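Local coordinates for uncharacterized protein (Acinetobacter baumannii, PDB 5D66) that is of unknown function but, as an ankyrin repeat domain, probably serves as a scaffold for binding other proteins, at residues A[40-45]-A[70-76]; A[152-157]-A[187-191]; A[104-109]-A[121-126]; A[134-140]-A[165-171]. All coordinates share one frame. Where two conformers were deposited one is given. Residue numbers count along the deposited sequence, not the author numbering.

Contact 1 (A[40-45]-A[70-76])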
# COMPACT_ATOMS: atom_id res chain seq x y z
N LEU A 40 -3.31 -5.58 -15.53
CA LEU A 40 -2.34 -5.01 -14.61
C LEU A 40 -2.56 -5.50 -13.17
O LEU A 40 -1.60 -5.75 -12.45
CB LEU A 40 -2.39 -3.48 -14.66
CG LEU A 40 -1.48 -2.77 -13.65
CD1 LEU A 40 -0.01 -3.13 -13.84
CD2 LEU A 40 -1.67 -1.25 -13.70
N MSE A 41 -3.81 -5.67 -12.74
CA MSE A 41 -4.07 -6.23 -11.41
C MSE A 41 -3.50 -7.65 -11.32
O MSE A 41 -2.83 -7.99 -10.32
CB MSE A 41 -5.52 -6.19 -11.09
CG MSE A 41 -5.79 -6.50 -9.62
SE MSE A 41 -5.10 -5.17 -8.35
CE MSE A 41 -3.73 -6.20 -7.47
N VAL A 42 -3.70 -8.47 -12.36
CA VAL A 42 -3.14 -9.82 -12.40
C VAL A 42 -1.62 -9.79 -12.29
O VAL A 42 -1.01 -10.52 -11.49
CB VAL A 42 -3.60 -10.54 -13.66
CG1 VAL A 42 -2.89 -11.87 -13.83
CG2 VAL A 42 -5.12 -10.75 -13.62
N ALA A 43 -0.96 -8.92 -13.05
CA ALA A 43 0.50 -8.80 -13.00
C ALA A 43 0.95 -8.37 -11.62
O ALA A 43 1.96 -8.85 -11.09
CB ALA A 43 1.00 -7.82 -14.03
N THR A 44 0.23 -7.44 -11.00
CA THR A 44 0.63 -6.89 -9.71
C THR A 44 0.52 -7.93 -8.62
O THR A 44 1.40 -8.05 -7.76
CB THR A 44 -0.16 -5.63 -9.39
OG1 THR A 44 0.11 -4.63 -10.40
CG2 THR A 44 0.26 -5.03 -8.05
N ARG A 45 -0.55 -8.71 -8.60
CA ARG A 45 -0.71 -9.76 -7.61
C ARG A 45 0.47 -10.75 -7.64
O ARG A 45 0.88 -11.25 -6.57
CB ARG A 45 -1.99 -10.56 -7.79
CG ARG A 45 -3.27 -9.77 -7.57
CD ARG A 45 -4.45 -10.65 -7.79
NE ARG A 45 -5.72 -9.94 -7.88
CZ ARG A 45 -6.60 -10.06 -8.89
NH1 ARG A 45 -6.38 -10.86 -9.91
NH2 ARG A 45 -7.74 -9.42 -8.79
N ASP A 70 -9.07 -3.98 -4.19
CA ASP A 70 -7.66 -3.79 -4.45
C ASP A 70 -7.49 -3.11 -5.78
O ASP A 70 -8.16 -3.41 -6.77
CB ASP A 70 -6.90 -5.10 -4.47
CG ASP A 70 -6.63 -5.63 -3.10
OD1 ASP A 70 -6.59 -4.87 -2.10
OD2 ASP A 70 -6.28 -6.84 -3.05
N SER A 71 -6.52 -2.21 -5.85
CA SER A 71 -5.97 -1.66 -7.09
C SER A 71 -4.52 -2.02 -7.19
O SER A 71 -3.87 -2.36 -6.17
CB SER A 71 -6.11 -0.14 -7.18
OG SER A 71 -5.30 0.45 -6.17
N PRO A 72 -3.91 -1.85 -8.36
CA PRO A 72 -2.46 -2.11 -8.46
C PRO A 72 -1.64 -1.30 -7.43
O PRO A 72 -0.78 -1.84 -6.77
CB PRO A 72 -2.14 -1.81 -9.93
CG PRO A 72 -3.45 -2.19 -10.61
CD PRO A 72 -4.53 -1.78 -9.68
N TYR A 73 -1.92 0.00 -7.34
CA TYR A 73 -1.25 0.86 -6.36
C TYR A 73 -1.48 0.33 -4.92
O TYR A 73 -0.54 0.19 -4.14
CB TYR A 73 -1.74 2.29 -6.55
CG TYR A 73 -1.64 3.14 -5.29
CD1 TYR A 73 -0.42 3.54 -4.80
CD2 TYR A 73 -2.78 3.50 -4.59
CE1 TYR A 73 -0.35 4.32 -3.64
CE2 TYR A 73 -2.72 4.27 -3.44
CZ TYR A 73 -1.51 4.63 -2.94
OH TYR A 73 -1.41 5.38 -1.78
N LEU A 74 -2.75 0.15 -4.53
CA LEU A 74 -3.04 -0.23 -3.16
C LEU A 74 -2.40 -1.55 -2.77
O LEU A 74 -1.88 -1.70 -1.66
CB LEU A 74 -4.53 -0.26 -2.89
CG LEU A 74 -5.23 1.06 -2.86
CD1 LEU A 74 -6.75 0.88 -3.03
CD2 LEU A 74 -4.98 1.75 -1.54
N TYR A 75 -2.47 -2.52 -3.66
CA TYR A 75 -1.97 -3.84 -3.41
C TYR A 75 -0.42 -3.83 -3.37
O TYR A 75 0.20 -4.46 -2.50
CB TYR A 75 -2.38 -4.81 -4.50
CG TYR A 75 -2.12 -6.26 -4.22
CD1 TYR A 75 -3.07 -7.02 -3.62
CD2 TYR A 75 -0.94 -6.86 -4.58
CE1 TYR A 75 -2.86 -8.36 -3.32
CE2 TYR A 75 -0.71 -8.17 -4.30
CZ TYR A 75 -1.68 -8.94 -3.68
OH TYR A 75 -1.47 -10.30 -3.43
N ALA A 76 0.22 -3.12 -4.29
CA ALA A 76 1.69 -3.05 -4.29
C ALA A 76 2.16 -2.42 -2.98
O ALA A 76 3.17 -2.86 -2.40
CB ALA A 76 2.23 -2.29 -5.48
O HOH W 1 -6.51 -8.51 -5.24
O HOH W 2 0.86 -11.25 -3.48

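Contact 2 (A[152-157]-A[187-191])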
# COMPACT_ATOMS: atom_id res chain seq x y z
N TYR A 152 9.53 -1.88 13.21
CA TYR A 152 8.42 -1.12 13.73
C TYR A 152 8.85 0.15 14.46
O TYR A 152 8.18 1.17 14.36
CB TYR A 152 7.48 -2.00 14.60
CG TYR A 152 6.80 -3.06 13.72
CD1 TYR A 152 5.77 -2.70 12.94
CD2 TYR A 152 7.29 -4.36 13.64
CE1 TYR A 152 5.18 -3.61 12.11
CE2 TYR A 152 6.70 -5.30 12.78
CZ TYR A 152 5.61 -4.90 12.04
OH TYR A 152 4.97 -5.83 11.23
N GLN A 153 9.96 0.07 15.19
CA GLN A 153 10.53 1.31 15.73
C GLN A 153 10.88 2.30 14.61
O GLN A 153 10.59 3.50 14.72
CB GLN A 153 11.79 1.03 16.54
CG GLN A 153 11.54 0.30 17.84
CD GLN A 153 12.82 -0.12 18.52
OE1 GLN A 153 13.84 0.52 18.38
NE2 GLN A 153 12.77 -1.23 19.20
N GLN A 154 11.45 1.78 13.52
CA GLN A 154 11.88 2.64 12.40
C GLN A 154 10.63 3.27 11.76
O GLN A 154 10.64 4.48 11.46
CB GLN A 154 12.68 1.83 11.38
CG GLN A 154 14.00 1.41 11.97
CD GLN A 154 14.68 0.27 11.23
OE1 GLN A 154 14.22 -0.15 10.17
NE2 GLN A 154 15.79 -0.19 11.76
N ILE A 155 9.56 2.50 11.61
CA ILE A 155 8.32 3.00 11.00
C ILE A 155 7.66 4.02 11.91
O ILE A 155 7.17 5.06 11.44
CB ILE A 155 7.41 1.83 10.67
CG1 ILE A 155 7.93 1.12 9.41
CG2 ILE A 155 5.96 2.24 10.51
CD1 ILE A 155 7.47 -0.25 9.20
N VAL A 156 7.57 3.74 13.22
CA VAL A 156 7.10 4.76 14.17
C VAL A 156 7.88 6.07 14.02
O VAL A 156 7.31 7.17 13.97
CB VAL A 156 7.06 4.23 15.58
CG1 VAL A 156 6.83 5.34 16.61
CG2 VAL A 156 5.99 3.14 15.72
N ALA A 157 9.22 5.95 14.03
CA ALA A 157 10.04 7.13 13.92
C ALA A 157 9.76 7.91 12.64
O ALA A 157 9.71 9.13 12.64
CB ALA A 157 11.48 6.80 14.09
N GLU A 187 11.21 1.80 23.49
CA GLU A 187 11.73 2.66 22.42
C GLU A 187 10.59 3.45 21.76
O GLU A 187 10.70 4.68 21.60
CB GLU A 187 12.53 1.84 21.37
CG GLU A 187 13.64 1.04 21.93
CD GLU A 187 13.31 -0.33 22.52
OE1 GLU A 187 12.10 -0.68 22.68
OE2 GLU A 187 14.22 -1.01 22.98
N ILE A 188 9.51 2.74 21.39
CA ILE A 188 8.37 3.41 20.80
C ILE A 188 7.76 4.45 21.78
O ILE A 188 7.39 5.54 21.38
CB ILE A 188 7.34 2.38 20.33
CG1 ILE A 188 7.89 1.68 19.09
CG2 ILE A 188 5.98 3.06 20.12
CD1 ILE A 188 7.10 0.47 18.62
N GLU A 189 7.66 4.10 23.09
CA GLU A 189 7.20 5.07 24.09
C GLU A 189 8.02 6.35 24.06
O GLU A 189 7.47 7.46 24.09
CB GLU A 189 7.14 4.43 25.47
CG GLU A 189 6.74 5.41 26.54
CD GLU A 189 6.77 4.86 27.94
OE1 GLU A 189 7.37 3.77 28.12
OE2 GLU A 189 6.27 5.52 28.86
N LYS A 190 9.34 6.19 24.05
CA LYS A 190 10.20 7.37 24.06
C LYS A 190 10.04 8.21 22.81
O LYS A 190 9.96 9.43 22.90
CB LYS A 190 11.63 7.01 24.29
CG LYS A 190 11.91 6.55 25.73
CD LYS A 190 13.34 6.18 26.01
CE LYS A 190 14.11 7.33 26.38
NZ LYS A 190 13.88 7.74 27.83
N LEU A 191 9.95 7.56 21.64
CA LEU A 191 9.68 8.28 20.41
C LEU A 191 8.39 9.05 20.42
O LEU A 191 8.33 10.20 19.99
CB LEU A 191 9.65 7.28 19.23
CG LEU A 191 10.98 6.65 18.88
CD1 LEU A 191 10.81 5.42 17.98
CD2 LEU A 191 11.91 7.65 18.19

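Contact 3 (A[104-109]-A[121-126])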
# COMPACT_ATOMS: atom_id res chain seq x y z
N THR A 104 -5.51 3.70 3.47
CA THR A 104 -4.59 4.02 2.42
C THR A 104 -3.58 2.90 2.21
O THR A 104 -3.53 1.96 2.99
CB THR A 104 -3.82 5.28 2.82
OG1 THR A 104 -3.04 4.92 3.97
CG2 THR A 104 -4.66 6.48 3.09
N ALA A 105 -2.74 3.02 1.19
CA ALA A 105 -1.66 2.05 0.98
C ALA A 105 -0.65 2.05 2.14
O ALA A 105 0.05 1.08 2.37
CB ALA A 105 -0.96 2.30 -0.36
N LEU A 106 -0.53 3.20 2.81
CA LEU A 106 0.42 3.34 3.89
C LEU A 106 0.11 2.50 5.09
O LEU A 106 1.02 2.02 5.77
CB LEU A 106 0.53 4.81 4.29
CG LEU A 106 1.40 5.19 5.42
CD1 LEU A 106 2.89 4.74 5.15
CD2 LEU A 106 1.36 6.66 5.69
N ILE A 107 -1.15 2.34 5.42
CA ILE A 107 -1.55 1.65 6.66
C ILE A 107 -1.09 0.17 6.62
O ILE A 107 -0.39 -0.26 7.57
CB ILE A 107 -3.02 1.85 7.01
CG1 ILE A 107 -3.29 3.34 7.26
CG2 ILE A 107 -3.32 1.02 8.27
CD1 ILE A 107 -4.70 3.66 7.57
N PRO A 108 -1.39 -0.61 5.57
CA PRO A 108 -0.88 -1.99 5.55
C PRO A 108 0.62 -2.06 5.44
O PRO A 108 1.25 -2.99 5.97
CB PRO A 108 -1.61 -2.63 4.38
CG PRO A 108 -2.01 -1.47 3.50
CD PRO A 108 -2.38 -0.41 4.50
N ALA A 109 1.27 -1.11 4.76
CA ALA A 109 2.72 -1.11 4.68
C ALA A 109 3.31 -0.98 6.09
O ALA A 109 4.26 -1.69 6.46
CB ALA A 109 3.18 0.01 3.80
N LEU A 121 5.92 5.98 0.63
CA LEU A 121 4.57 6.50 0.70
C LEU A 121 4.46 7.80 1.46
O LEU A 121 3.70 8.68 1.08
CB LEU A 121 3.62 5.43 1.21
CG LEU A 121 3.41 4.24 0.23
CD1 LEU A 121 2.67 3.14 0.98
CD2 LEU A 121 2.65 4.60 -0.97
N ILE A 122 5.22 7.93 2.57
CA ILE A 122 5.30 9.20 3.26
C ILE A 122 5.80 10.29 2.31
O ILE A 122 5.22 11.38 2.23
CB ILE A 122 6.19 9.10 4.51
CG1 ILE A 122 5.49 8.28 5.61
CG2 ILE A 122 6.53 10.48 5.02
CD1 ILE A 122 6.43 7.93 6.75
N ALA A 123 6.89 10.00 1.62
CA ALA A 123 7.51 10.96 0.70
C ALA A 123 6.55 11.37 -0.41
O ALA A 123 6.58 12.53 -0.85
CB ALA A 123 8.79 10.42 0.10
N ALA A 124 5.72 10.43 -0.89
CA ALA A 124 4.78 10.72 -1.93
C ALA A 124 3.62 11.62 -1.52
O ALA A 124 2.99 12.24 -2.36
CB ALA A 124 4.20 9.41 -2.50
N GLY A 125 3.33 11.64 -0.21
CA GLY A 125 2.23 12.44 0.32
C GLY A 125 1.04 11.70 0.80
O GLY A 125 -0.00 12.34 1.01
N VAL A 126 1.07 10.38 0.97
CA VAL A 126 -0.10 9.71 1.56
C VAL A 126 -0.35 10.32 2.94
O VAL A 126 0.58 10.50 3.73
CB VAL A 126 0.14 8.19 1.63
CG1 VAL A 126 -1.07 7.52 2.26
CG2 VAL A 126 0.35 7.58 0.23

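Contact 4 (A[134-140]-A[165-171])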
# COMPACT_ATOMS: atom_id res chain seq x y z
N LEU A 134 -11.20 0.06 10.80
CA LEU A 134 -10.88 -0.57 12.10
C LEU A 134 -10.59 0.49 13.15
O LEU A 134 -10.34 0.15 14.31
CB LEU A 134 -9.67 -1.51 11.96
CG LEU A 134 -9.88 -2.67 10.97
CD1 LEU A 134 -8.54 -3.14 10.34
CD2 LEU A 134 -10.51 -3.83 11.63
N GLY A 135 -10.62 1.78 12.79
CA GLY A 135 -10.36 2.88 13.69
C GLY A 135 -8.87 3.12 13.89
O GLY A 135 -8.47 3.80 14.83
N TRP A 136 -8.04 2.61 12.99
CA TRP A 136 -6.61 2.62 13.16
C TRP A 136 -5.96 3.51 12.10
O TRP A 136 -6.34 3.51 10.93
CB TRP A 136 -5.97 1.24 13.15
CG TRP A 136 -6.35 0.34 14.25
CD1 TRP A 136 -6.72 0.72 15.50
CD2 TRP A 136 -6.39 -1.08 14.25
NE1 TRP A 136 -6.97 -0.37 16.29
CE2 TRP A 136 -6.78 -1.49 15.54
CE3 TRP A 136 -6.26 -2.08 13.25
CZ2 TRP A 136 -6.96 -2.85 15.88
CZ3 TRP A 136 -6.38 -3.42 13.59
CH2 TRP A 136 -6.72 -3.80 14.92
N THR A 137 -4.93 4.22 12.53
CA THR A 137 -3.99 4.92 11.68
C THR A 137 -2.79 4.00 11.37
O THR A 137 -2.62 2.94 12.03
CB THR A 137 -3.50 6.17 12.40
OG1 THR A 137 -2.91 5.67 13.62
CG2 THR A 137 -4.52 7.18 12.70
N ALA A 138 -1.90 4.43 10.51
CA ALA A 138 -0.64 3.74 10.30
C ALA A 138 0.14 3.60 11.63
O ALA A 138 0.68 2.56 11.87
CB ALA A 138 0.16 4.45 9.25
N LEU A 139 0.20 4.69 12.39
CA LEU A 139 0.88 4.68 13.67
C LEU A 139 0.29 3.62 14.61
O LEU A 139 1.03 2.83 15.22
CB LEU A 139 0.84 6.07 14.30
CG LEU A 139 1.54 6.24 15.64
CD1 LEU A 139 3.00 5.95 15.57
CD2 LEU A 139 1.30 7.64 16.15
N LEU A 140 -1.02 3.61 14.76
CA LEU A 140 -1.66 2.63 15.63
C LEU A 140 -1.37 1.23 15.18
O LEU A 140 -1.05 0.35 16.00
CB LEU A 140 -3.14 2.90 15.77
CG LEU A 140 -3.51 4.09 16.65
CD1 LEU A 140 -4.91 4.58 16.39
CD2 LEU A 140 -3.38 3.73 18.12
N ASN A 165 0.11 12.74 13.83
CA ASN A 165 -0.37 13.19 15.12
C ASN A 165 -0.24 12.04 16.11
O ASN A 165 -0.88 11.01 15.94
CB ASN A 165 -1.82 13.63 14.96
CG ASN A 165 -2.42 14.20 16.21
OD1 ASN A 165 -1.96 13.92 17.32
ND2 ASN A 165 -3.48 15.00 16.07
N PRO A 166 0.57 12.17 17.16
CA PRO A 166 0.76 11.06 18.07
C PRO A 166 -0.37 10.84 19.04
O PRO A 166 -0.33 9.89 19.81
CB PRO A 166 1.99 11.50 18.83
CG PRO A 166 1.87 13.02 18.92
CD PRO A 166 1.35 13.35 17.53
N ASN A 167 -1.39 11.72 19.01
CA ASN A 167 -2.54 11.66 19.90
C ASN A 167 -3.82 11.21 19.27
O ASN A 167 -4.85 11.26 19.92
CB ASN A 167 -2.67 13.01 20.63
CG ASN A 167 -1.48 13.23 21.56
OD1 ASN A 167 -1.15 12.34 22.31
ND2 ASN A 167 -0.80 14.35 21.47
N LEU A 168 -3.80 10.74 18.05
CA LEU A 168 -5.00 10.15 17.41
C LEU A 168 -5.16 8.74 17.93
O LEU A 168 -4.35 7.86 17.65
CB LEU A 168 -4.92 10.18 15.88
CG LEU A 168 -5.03 11.56 15.27
CD1 LEU A 168 -4.86 11.44 13.75
CD2 LEU A 168 -6.28 12.34 15.62
N ALA A 169 -6.18 8.56 18.76
CA ALA A 169 -6.48 7.33 19.46
C ALA A 169 -7.33 6.36 18.61
O ALA A 169 -7.91 6.76 17.60
CB ALA A 169 -7.17 7.68 20.76
N ASP A 170 -7.40 5.10 19.05
CA ASP A 170 -8.26 4.11 18.46
C ASP A 170 -9.73 4.40 18.75
O ASP A 170 -10.09 5.40 19.39
CB ASP A 170 -7.80 2.70 18.81
CG ASP A 170 -8.05 2.27 20.26
OD1 ASP A 170 -8.92 2.91 20.92
OD2 ASP A 170 -7.45 1.24 20.70
N LYS A 171 -10.64 3.55 18.25
CA LYS A 171 -12.07 3.79 18.43
C LYS A 171 -12.47 3.83 19.87
O LYS A 171 -13.44 4.49 20.22
CB LYS A 171 -12.91 2.70 17.77
CG LYS A 171 -13.13 2.91 16.35
CD LYS A 171 -13.92 1.79 15.82
CE LYS A 171 -14.08 1.93 14.36
NZ LYS A 171 -14.59 0.66 13.88
O HOH W 3 -10.03 1.02 17.00
O HOH W 4 -9.93 5.80 15.83
O HOH W 5 -7.33 7.04 14.97
O HOH W 6 -7.82 -0.86 18.94
O HOH W 7 -2.45 7.55 15.57

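Contact 1 (A[40-45]-A[70-76])
This is a buried packing contact between the first helices of two successive ankyrin repeats, helix 39-45 and helix 72-79. The two short helical segments run almost parallel, at 8°, with their axes 9.5 Å apart. Met41, present as selenomethionine, packs against Pro72, Tyr75 and the turn leading into helix 72-79. Its SE atom lies 3.4 Å from Ser71 C and 3.7 Å from Pro72 CD, and its CE atom reaches Tyr75 CB at 3.5 Å. Pro72, in the first turn of its helix, also meets Leu40, with CG to CG at 3.7 Å. Thr44 points at the other helix. Its CG2 is 3.6 Å from Pro72 O, while its hydroxyl OG1 is satisfied by Leu40 O of its own helix at 2.9 Å. The Tyr75 ring carries Arg45 CG over one face. Polar links run along the partly exposed margin and use water. One water joins Arg45 NE and Asp70 OD2; another joins Arg45 O and Tyr75 OH. The guanidinium of Arg45 has a stronger partner in Asp66, with which it forms a salt bridge. Ser71 is the N-cap of the second helix: its OG accepts from Leu74 N at 3.0 Å. The sequence Ser-Pro at this point is a variant of the Thr-Pro-Leu start of the ankyrin consensus. Near-parallel stacking of first helices from successive repeats is characteristic of the ankyrin solenoid.

Contact 2 (A[152-157]-A[187-191])
Apolar packing between helix 150-162 and helix 186-194 runs from the buried pair Val156 and Ile188 out to the partly exposed Leu191 and Ala157. Val156 points across the gap and meets two residues. Its CG2 is 4.1 Å from Ile188 CD1, and its CG1 is 4.2 Å from Leu191 CD1. Leu191 also touches Ala157, with CD1 to CB at 4.2 Å, and its CD1 sits 3.8 Å from the backbone atom Gln153 O. The buried pair continues into the layer of first helices, where Ile188 touches Ile143 and Val156 touches Leu139.

The second kind of contact is van der Waals packing of polar side chains. Gln153 loses 76 Å² to the other helix. Its CG lies 4.1 Å from Ile188 CG1, and its amide carbon CD lies 3.5 Å from Glu187 CB. The amide NE2 of Gln153 is hydrogen-bonded to Gly148 O, so its polar end is tied to its own repeat. No hydrogen bond crosses between the two segments; they meet through van der Waals packing.

The geometry is regular. The short axes are 9.8 Å apart and 7° from parallel, and the closest CA pairs are Gln153 with Ile188 at 5.9 Å and Ala157 with Leu191 at 6.6 Å. Such side-by-side stacking of the second helices of adjacent repeats, here the last two of the chain, is typical of an ankyrin solenoid.

Contact 3 (A[104-109]-A[121-126])
Leu121 lays its CD1 methyl against Ala105, Leu106 and Ala109. This atom is 3.6 Å from Ala105 O, 3.7 Å from Leu106 CA, 4.0 Å from Ala105 CB and 4.2 Å from Ala109 CB. Leu106 answers from the facing helix. Its CD1 lies 4.1 Å from Leu121 CB and 4.4 Å from Ile122 CG1. The two leucines therefore pack past each other between the paired helices of one ankyrin repeat, helix 106-111 and helix 115-124.

Val126 closes the end of this pocket. Its CG1 is 3.7 Å from Leu106 CB and 3.6 Å from Thr104 CB. The chain reaches it through Gly125, which ends the second helix in a Schellman motif. Val126 N bonds back to Leu121 O at 3.1 Å, and Gly125 N to Ile122 O at 3.1 Å. Gly125 has a phi of 109°, where a side chain would press on the preceding carbonyl. This turn brings Val126 back against the N-terminal end of the first helix and the residue leading into it. Thr104, beside Val126, precedes the turn into that helix; its OG1 accepts a weak capping bond from Leu106 N at 3.3 Å. Thr104-Ala105-Leu106 corresponds to the Thr-Pro-Leu of the ankyrin consensus.

Tyr73 of the preceding repeat packs on Ala105, Leu121 and Val126. No hydrogen bond crosses between the segments, so this helix pair is held by the close fit of buried aliphatic groups.

Contact 4 (A[134-140]-A[165-171])
Asp170, Lys171 and Leu140 lose the most surface where two neighbouring ankyrin repeats meet, at the loop entering helix 138-144 and the equivalent loop before helix 176-183. Asp170 sits beside the backbone of Gly135, with CA 3.6 Å from Gly135 O. Its CB meets the edge of the Trp136 ring, 4.0 Å from CD1. The carboxylate holds His179 through OD2 and Ile174 N through OD1, which ties the loop to its own repeat.

Lys171 stretches along the backbone of the other loop. Its CE is 3.8 Å from Gly135 N, and its NZ bonds to Asn133 O. Gly135 has a positive phi of 81°, and a CB there would clash with Lys171 CG. The bare backbone lets the lysine lie close.

Leu140 reaches in from the first turn of its helix. Its CD1 lies 3.6 Å from Leu168 O and 3.7 Å from both Ala169 C and Asp170 N. The same turn is N-capped by Thr137, whose OG1 accepts from Leu140 N at 3.0 Å.

No direct hydrogen bond joins the two segments, but water does so repeatedly. One water links Leu134 O with Lys171 N, and another Thr137 OG1 with Leu168 O. A further water accepts from Trp136 NE1 at 2.8 Å and donates to Asp170 OD2 at 2.8 Å.

The four contacts sample different layers of one ankyrin stack. Contact 3 is the most central and joins the two helices within a repeat; the other three join neighbouring repeats. Contact 1 pairs first helices and is buried, with water at its margin. Contact 2 pairs second helices near the C-terminal end and is partly buried. Contact 4 sets a loop and the first turn of helix 138-144 against the next loop; it is partly buried and the most hydrated. Tyr73 of contact 1 packs on contact 3, whose Ile107 in turn packs on 134-140 of contact 4. Contacts 2 and 4 involve the same two-helix unit, 138-144 and 150-162, and touch through Val156 and Leu139.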